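Local coordinates for protein antigen 43 (Escherichia coli, PDB 4KH3) that probably mediates the clumping of bacteria as a self-associating autotransporter adhesin, cells being held together in a Velcro-like manner, at residues T403-L414 with T423-Q434. Residues are numbered along the deposited sequence; the frame is centred on the assembly and turned at random.
Sequences TTTLNNGAILTL and TLTIREGDALLQ
Leu406 and Leu424 meet inside a right-handed parallel beta-helix, the fold of most autotransporter passenger domains, where 403-414 and 423-434 are equivalent corners of successive coils. Each segment turns from one parallel face to the next, and the paired strand axes approach to 4.7 Å on both faces. Packing is tight on the inward side. Leu406 CB rests against both Ile426 CG1 (3.7 Å) and Ala431 CB (3.8 Å), which come from the two faces of the next coil, while its CD1 crosses to Leu424 CD1. On the other face Leu412 and Leu433 lie side by side, and Leu433 CD1 also reaches Leu414 CD1 at 3.6 Å. Val388 of the preceding coil touches Leu406, and Leu452 of the following coil touches Ile426 and Ala431.

The corner is more open. The coil of 403-414 turns tightly there, by a type I' turn from Asn407 to Ala410, and the facing loop is one residue longer. Arg427 N takes up the slack by donating to Asn407 OD1 (2.9 Å), a side-chain oxygen standing in for a backbone carbonyl. Asn408 N bonds Glu428 O, but its side chain only crosses that of Glu428, amide and carboxylate planes 85° apart; ND2 donates to Asn389 OD1. On the outward face Gln434, with CG between backbone N and carbonyl carbon (chi1 63°), extends across to strand 410-414, and its NE2 donates at 2.9 Å to Thr413 OG1, which lies 20° out of the Gln434 amide plane.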
loop_
_atom_site.group_PDB
_atom_site.type_symbol
_atom_site.label_atom_id
_atom_site.label_comp_id
_atom_site.label_asym_id
_atom_site.label_seq_id
_atom_site.Cartn_x
_atom_site.Cartn_y
_atom_site.Cartn_z
ATOM N N THR A 403 -9.999 9.850 36.834
ATOM C CA THR A 403 -10.685 8.577 36.691
ATOM C C THR A 403 -10.206 7.865 35.430
ATOM O O THR A 403 -10.545 8.260 34.315
ATOM C CB THR A 403 -12.212 8.767 36.637
ATOM O OG1 THR A 403 -12.661 9.433 37.824
ATOM C CG2 THR A 403 -12.899 7.429 36.534
ATOM N N THR A 404 -9.395 6.830 35.622
ATOM C CA THR A 404 -8.919 5.989 34.533
ATOM C C THR A 404 -9.906 4.837 34.297
ATOM O O THR A 404 -10.083 3.967 35.147
ATOM C CB THR A 404 -7.531 5.422 34.848
ATOM O OG1 THR A 404 -6.603 6.502 35.018
ATOM C CG2 THR A 404 -7.050 4.521 33.726
ATOM N N THR A 405 -10.545 4.843 33.134
ATOM C CA THR A 405 -11.612 3.906 32.832
ATOM C C THR A 405 -11.188 2.839 31.823
ATOM O O THR A 405 -10.637 3.151 30.763
ATOM C CB THR A 405 -12.828 4.654 32.301
ATOM O OG1 THR A 405 -13.233 5.634 33.268
ATOM C CG2 THR A 405 -13.972 3.691 32.025
ATOM N N LEU A 406 -11.433 1.578 32.170
ATOM C CA LEU A 406 -11.111 0.453 31.299
ATOM C C LEU A 406 -12.379 -0.322 30.963
ATOM O O LEU A 406 -12.932 -0.997 31.820
ATOM C CB LEU A 406 -10.107 -0.473 31.977
ATOM C CG LEU A 406 -8.801 0.157 32.472
ATOM C CD1 LEU A 406 -7.926 -0.907 33.112
ATOM C CD2 LEU A 406 -8.041 0.893 31.356
ATOM N N ASN A 407 -12.841 -0.209 29.720
ATOM C CA ASN A 407 -14.064 -0.873 29.279
ATOM C C ASN A 407 -13.859 -1.718 28.020
ATOM O O ASN A 407 -12.907 -1.508 27.265
ATOM C CB ASN A 407 -15.163 0.150 28.975
ATOM C CG ASN A 407 -15.726 0.812 30.217
ATOM O OD1 ASN A 407 -15.675 0.263 31.314
ATOM N ND2 ASN A 407 -16.297 2.000 30.038
ATOM N N ASN A 408 -14.757 -2.684 27.827
ATOM C CA ASN A 408 -14.981 -3.342 26.541
ATOM C C ASN A 408 -13.753 -3.806 25.772
ATOM O O ASN A 408 -13.590 -3.453 24.606
ATOM C CB ASN A 408 -15.781 -2.409 25.638
ATOM C CG ASN A 408 -17.130 -2.066 26.218
ATOM O OD1 ASN A 408 -17.833 -2.934 26.727
ATOM N ND2 ASN A 408 -17.498 -0.796 26.149
ATOM N N GLY A 409 -12.901 -4.599 26.410
ATOM C CA GLY A 409 -11.750 -5.153 25.728
ATOM C C GLY A 409 -10.493 -4.337 25.941
ATOM O O GLY A 409 -9.447 -4.622 25.354
ATOM N N ALA A 410 -10.599 -3.317 26.785
ATOM C CA ALA A 410 -9.460 -2.471 27.098
ATOM C C ALA A 410 -8.285 -3.291 27.616
ATOM O O ALA A 410 -8.457 -4.266 28.347
ATOM C CB ALA A 410 -9.860 -1.416 28.108
ATOM N N ILE A 411 -7.086 -2.901 27.212
ATOM C CA ILE A 411 -5.876 -3.493 27.757
ATOM C C ILE A 411 -5.001 -2.372 28.301
ATOM O O ILE A 411 -4.823 -1.340 27.657
ATOM C CB ILE A 411 -5.097 -4.292 26.704
ATOM C CG1 ILE A 411 -5.911 -5.494 26.229
ATOM C CG2 ILE A 411 -3.758 -4.753 27.261
ATOM C CD1 ILE A 411 -5.172 -6.358 25.213
ATOM N N LEU A 412 -4.490 -2.575 29.507
ATOM C CA LEU A 412 -3.571 -1.650 30.136
ATOM C C LEU A 412 -2.332 -2.445 30.467
ATOM O O LEU A 412 -2.351 -3.293 31.356
ATOM C CB LEU A 412 -4.188 -1.062 31.400
ATOM C CG LEU A 412 -3.241 -0.336 32.354
ATOM C CD1 LEU A 412 -2.473 0.755 31.632
ATOM C CD2 LEU A 412 -4.037 0.242 33.503
ATOM N N THR A 413 -1.267 -2.191 29.713
ATOM C CA THR A 413 -0.020 -2.930 29.837
ATOM C C THR A 413 1.018 -2.059 30.544
ATOM O O THR A 413 1.286 -0.938 30.121
ATOM C CB THR A 413 0.513 -3.348 28.442
ATOM O OG1 THR A 413 -0.429 -4.217 27.809
ATOM C CG2 THR A 413 1.843 -4.075 28.552
ATOM N N LEU A 414 1.592 -2.578 31.625
ATOM C CA LEU A 414 2.613 -1.863 32.381
ATOM C C LEU A 414 3.973 -2.520 32.185
ATOM O O LEU A 414 4.096 -3.748 32.277
ATOM C CB LEU A 414 2.264 -1.867 33.867
ATOM C CG LEU A 414 0.862 -1.373 34.192
ATOM C CD1 LEU A 414 0.613 -1.432 35.691
ATOM C CD2 LEU A 414 0.673 0.030 33.665
ATOM N N THR A 423 -8.736 6.979 40.940
ATOM C CA THR A 423 -9.668 5.895 40.675
ATOM C C THR A 423 -9.457 5.181 39.336
ATOM O O THR A 423 -9.571 5.780 38.274
ATOM C CB THR A 423 -11.100 6.405 40.746
ATOM O OG1 THR A 423 -11.331 6.966 42.044
ATOM C CG2 THR A 423 -12.084 5.273 40.491
ATOM N N LEU A 424 -9.150 3.892 39.403
ATOM C CA LEU A 424 -9.128 3.037 38.223
ATOM C C LEU A 424 -10.448 2.268 38.177
ATOM O O LEU A 424 -10.786 1.558 39.116
ATOM C CB LEU A 424 -7.948 2.074 38.306
ATOM C CG LEU A 424 -7.789 1.044 37.188
ATOM C CD1 LEU A 424 -7.693 1.744 35.852
ATOM C CD2 LEU A 424 -6.560 0.166 37.424
ATOM N N THR A 425 -11.210 2.420 37.102
ATOM C CA THR A 425 -12.562 1.875 37.088
ATOM C C THR A 425 -12.896 1.083 35.827
ATOM O O THR A 425 -12.603 1.507 34.708
ATOM C CB THR A 425 -13.640 2.974 37.324
ATOM O OG1 THR A 425 -14.937 2.371 37.361
ATOM C CG2 THR A 425 -13.629 4.005 36.218
ATOM N N ILE A 426 -13.511 -0.078 36.036
ATOM C CA ILE A 426 -14.013 -0.914 34.957
ATOM C C ILE A 426 -15.527 -0.984 35.102
ATOM O O ILE A 426 -16.038 -1.450 36.115
ATOM C CB ILE A 426 -13.418 -2.333 35.016
ATOM C CG1 ILE A 426 -11.938 -2.308 34.633
ATOM C CG2 ILE A 426 -14.187 -3.281 34.083
ATOM C CD1 ILE A 426 -11.003 -1.795 35.698
ATOM N N ARG A 427 -16.248 -0.511 34.098
ATOM C CA ARG A 427 -17.683 -0.351 34.242
ATOM C C ARG A 427 -18.520 -1.212 33.292
ATOM O O ARG A 427 -19.730 -1.365 33.483
ATOM C CB ARG A 427 -18.040 1.119 34.060
ATOM C CG ARG A 427 -17.275 2.037 34.996
ATOM C CD ARG A 427 -17.717 3.485 34.847
ATOM N NE ARG A 427 -19.161 3.624 35.004
ATOM C CZ ARG A 427 -19.917 4.416 34.253
ATOM N NH1 ARG A 427 -19.364 5.149 33.294
ATOM N NH2 ARG A 427 -21.226 4.479 34.458
ATOM N N GLU A 428 -17.876 -1.789 32.286
ATOM C CA GLU A 428 -18.599 -2.383 31.165
ATOM C C GLU A 428 -17.662 -3.282 30.355
ATOM O O GLU A 428 -16.565 -2.872 29.995
ATOM C CB GLU A 428 -19.144 -1.253 30.290
ATOM C CG GLU A 428 -20.068 -1.664 29.164
ATOM C CD GLU A 428 -20.486 -0.470 28.314
ATOM O OE1 GLU A 428 -20.171 0.678 28.707
ATOM O OE2 GLU A 428 -21.123 -0.673 27.255
ATOM N N GLY A 429 -18.086 -4.512 30.084
ATOM C CA GLY A 429 -17.250 -5.472 29.381
ATOM C C GLY A 429 -16.023 -5.939 30.153
ATOM O O GLY A 429 -15.984 -5.910 31.379
ATOM N N ASP A 430 -15.015 -6.390 29.422
ATOM C CA ASP A 430 -13.836 -6.978 30.031
ATOM C C ASP A 430 -12.695 -5.979 30.033
ATOM O O ASP A 430 -12.712 -5.009 29.278
ATOM C CB ASP A 430 -13.392 -8.207 29.233
ATOM C CG ASP A 430 -14.336 -9.387 29.383
ATOM O OD1 ASP A 430 -15.279 -9.332 30.205
ATOM O OD2 ASP A 430 -14.111 -10.394 28.682
ATOM N N ALA A 431 -11.692 -6.232 30.865
ATOM C CA ALA A 431 -10.493 -5.413 30.874
ATOM C C ALA A 431 -9.291 -6.255 31.280
ATOM O O ALA A 431 -9.432 -7.230 32.013
ATOM C CB ALA A 431 -10.665 -4.220 31.809
ATOM N N LEU A 432 -8.112 -5.891 30.788
ATOM C CA LEU A 432 -6.885 -6.588 31.160
ATOM C C LEU A 432 -5.861 -5.587 31.660
ATOM O O LEU A 432 -5.535 -4.629 30.968
ATOM C CB LEU A 432 -6.304 -7.367 29.971
ATOM C CG LEU A 432 -4.988 -8.109 30.237
ATOM C CD1 LEU A 432 -5.184 -9.133 31.330
ATOM C CD2 LEU A 432 -4.424 -8.788 28.975
ATOM N N LEU A 433 -5.375 -5.803 32.876
ATOM C CA LEU A 433 -4.248 -5.052 33.400
ATOM C C LEU A 433 -3.139 -6.058 33.543
ATOM O O LEU A 433 -3.310 -7.074 34.210
ATOM C CB LEU A 433 -4.581 -4.445 34.756
ATOM C CG LEU A 433 -3.420 -3.997 35.641
ATOM C CD1 LEU A 433 -2.661 -2.860 35.011
ATOM C CD2 LEU A 433 -3.943 -3.580 37.001
ATOM N N GLN A 434 -2.010 -5.804 32.896
ATOM C CA GLN A 434 -0.960 -6.809 32.858
ATOM C C GLN A 434 0.438 -6.218 32.941
ATOM O O GLN A 434 0.690 -5.111 32.461
ATOM C CB GLN A 434 -1.076 -7.643 31.587
ATOM C CG GLN A 434 -0.890 -6.836 30.318
ATOM C CD GLN A 434 -0.839 -7.696 29.078
ATOM O OE1 GLN A 434 -0.648 -8.911 29.157
ATOM N NE2 GLN A 434 -1.014 -7.070 27.920
#